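Side-chain contact in NusG domain II-containing protein (Ruminococcus gnavus, PDB 4ESN), which is of unknown function but carries a NusG domain II-like fold that binds a zinc ion through cysteine side chains: residues A[45-50]-A[56-61]. Numbering follows the deposited sequence.
Sequences GNRLRI and KMEWAD
A classic beta bulge interrupts the antiparallel hairpin of strands 46-51 and 54-60, where Glu58 and Trp59 both face Arg47. The carbonyl oxygen of Arg47 takes a 2.8 Å bond from Glu58 N and a weak one from Trp59 N, while Arg47 N returns a 2.8 Å bond to Trp59 O. The bulge also brings two side chains to one guanidinium. The Arg47 chain runs extended to CD, then turns at chi3 (64°), bringing the guanidinium edge to Glu58 in a salt bridge: NE, at 2.8 Å, and NH2, at 3.2 Å, both donate to Glu58 OE2. OE2 sits in the guanidinium plane, but NE meets it from above the carboxylate plane. Trp59 CB lies over one guanidinium face, near its rim; the indole and guanidinium planes are only 6° apart. A leucine in place of Arg47 would probably leave the Glu58 carboxylate without this salt bridge and freer to turn.

Within this NusG domain II-like fold, the other face, with Asn46, Leu48 and Met57, packs against strand 87-92 of the second sheet. There the selenium of Met57, a selenomethionine, lies 3.8 Å from Asn46 CB, and Asn46 ND2 rests 3.5 Å from Ala60 CB. Asn46, whose OD1 bonds Asn85, and Ala60 border the zinc site of Cys62, Cys67 and Cys82.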
loop_
_atom_site.group_PDB
_atom_site.type_symbol
_atom_site.label_atom_id
_atom_site.label_comp_id
_atom_site.label_asym_id
_atom_site.label_seq_id
_atom_site.Cartn_x
_atom_site.Cartn_y
_atom_site.Cartn_z
ATOM N N GLY A 45 11.659 -11.882 5.589
ATOM C CA GLY A 45 11.699 -11.232 4.288
ATOM C C GLY A 45 11.717 -9.729 4.160
ATOM O O GLY A 45 11.920 -9.232 3.047
ATOM N N ASN A 46 11.443 -8.990 5.245
ATOM C CA ASN A 46 11.384 -7.542 5.135
ATOM C C ASN A 46 11.879 -6.869 6.393
ATOM O O ASN A 46 11.650 -7.367 7.514
ATOM C CB ASN A 46 9.939 -7.059 4.856
ATOM C CG ASN A 46 9.352 -7.538 3.553
ATOM O OD1 ASN A 46 8.847 -8.646 3.460
ATOM N ND2 ASN A 46 9.463 -6.741 2.503
ATOM N N ARG A 47 12.530 -5.720 6.215
ATOM C CA ARG A 47 12.978 -4.950 7.359
ATOM C C ARG A 47 12.612 -3.505 7.133
ATOM O O ARG A 47 13.020 -2.897 6.134
ATOM C CB ARG A 47 14.467 -5.152 7.635
ATOM C CG ARG A 47 14.957 -4.388 8.871
ATOM C CD ARG A 47 16.343 -4.820 9.319
ATOM N NE ARG A 47 17.368 -4.521 8.321
ATOM C CZ ARG A 47 17.964 -5.426 7.554
ATOM N NH1 ARG A 47 17.650 -6.717 7.671
ATOM N NH2 ARG A 47 18.894 -5.055 6.683
ATOM N N LEU A 48 11.808 -2.968 8.062
ATOM C CA LEU A 48 11.337 -1.583 8.039
ATOM C C LEU A 48 12.173 -0.736 8.946
ATOM O O LEU A 48 12.462 -1.135 10.065
ATOM C CB LEU A 48 9.869 -1.535 8.489
ATOM C CG LEU A 48 9.176 -0.169 8.429
ATOM C CD1 LEU A 48 8.868 0.217 6.980
ATOM C CD2 LEU A 48 7.913 -0.179 9.274
ATOM N N ARG A 49 12.552 0.455 8.481
ATOM C CA ARG A 49 13.304 1.379 9.321
ATOM C C ARG A 49 12.445 2.633 9.603
ATOM O O ARG A 49 11.916 3.267 8.674
ATOM C CB ARG A 49 14.637 1.746 8.651
ATOM C CG ARG A 49 15.520 2.805 9.399
ATOM C CD ARG A 49 15.868 2.469 10.852
ATOM N NE ARG A 49 16.450 3.626 11.552
ATOM C CZ ARG A 49 16.794 3.659 12.837
ATOM N NH1 ARG A 49 16.661 2.582 13.597
ATOM N NH2 ARG A 49 17.305 4.762 13.362
ATOM N N ILE A 50 12.263 2.951 10.886
ATOM C CA ILE A 50 11.606 4.179 11.278
ATOM C C ILE A 50 12.736 5.093 11.722
ATOM O O ILE A 50 13.485 4.762 12.638
ATOM C CB ILE A 50 10.469 4.020 12.312
ATOM C CG1 ILE A 50 9.305 3.206 11.692
ATOM C CG2 ILE A 50 9.985 5.427 12.781
ATOM C CD1 ILE A 50 8.372 2.673 12.649
ATOM N N LYS A 56 10.527 3.580 6.109
ATOM C CA LYS A 56 11.131 3.183 4.833
ATOM C C LYS A 56 11.460 1.696 4.866
ATOM O O LYS A 56 11.928 1.211 5.894
ATOM C CB LYS A 56 12.423 4.016 4.607
ATOM C CG LYS A 56 13.190 3.760 3.307
ATOM C CD LYS A 56 12.761 4.684 2.180
ATOM C CE LYS A 56 13.653 4.546 0.969
ATOM N NZ LYS A 56 13.261 5.479 -0.123
HETATM N N MSE A 57 11.254 0.989 3.767
HETATM C CA MSE A 57 11.640 -0.424 3.677
HETATM C C MSE A 57 13.139 -0.425 3.430
HETATM O O MSE A 57 13.577 0.009 2.363
HETATM C CB MSE A 57 10.883 -1.183 2.572
HETATM C CG MSE A 57 11.024 -2.707 2.741
HETATM SE SE MSE A 57 10.002 -3.351 4.296
HETATM C CE MSE A 57 8.176 -3.246 3.487
ATOM N N GLU A 58 13.923 -0.794 4.447
ATOM C CA GLU A 58 15.384 -0.796 4.355
ATOM C C GLU A 58 15.933 -2.010 3.561
ATOM O O GLU A 58 16.972 -1.903 2.898
ATOM C CB GLU A 58 15.954 -0.807 5.779
ATOM C CG GLU A 58 17.469 -0.772 5.832
ATOM C CD GLU A 58 18.009 -0.884 7.240
ATOM O OE1 GLU A 58 17.910 0.110 7.988
ATOM O OE2 GLU A 58 18.445 -1.995 7.620
ATOM N N TRP A 59 15.300 -3.177 3.719
ATOM C CA TRP A 59 15.756 -4.429 3.120
ATOM C C TRP A 59 14.577 -5.340 2.910
ATOM O O TRP A 59 13.608 -5.282 3.665
ATOM C CB TRP A 59 16.804 -5.111 4.048
ATOM C CG TRP A 59 17.262 -6.471 3.592
ATOM C CD1 TRP A 59 18.250 -6.744 2.688
ATOM C CD2 TRP A 59 16.657 -7.730 3.916
ATOM N NE1 TRP A 59 18.337 -8.094 2.479
ATOM C CE2 TRP A 59 17.336 -8.722 3.178
ATOM C CE3 TRP A 59 15.569 -8.114 4.732
ATOM C CZ2 TRP A 59 17.023 -10.091 3.290
ATOM C CZ3 TRP A 59 15.251 -9.465 4.833
ATOM C CH2 TRP A 59 15.980 -10.436 4.129
ATOM N N ALA A 60 14.671 -6.200 1.891
ATOM C CA ALA A 60 13.698 -7.235 1.574
ATOM C C ALA A 60 14.371 -8.320 0.766
ATOM O O ALA A 60 15.300 -8.023 -0.000
ATOM C CB ALA A 60 12.517 -6.654 0.822
ATOM N N ASP A 61 13.891 -9.575 0.914
ATOM C CA ASP A 61 14.404 -10.731 0.162
ATOM C C ASP A 61 13.585 -10.982 -1.132
ATOM O O ASP A 61 13.801 -11.991 -1.803
ATOM C CB ASP A 61 14.420 -11.995 1.052
ATOM C CG ASP A 61 13.075 -12.660 1.333
ATOM O OD1 ASP A 61 12.017 -12.035 1.051
ATOM O OD2 ASP A 61 13.074 -13.792 1.857
#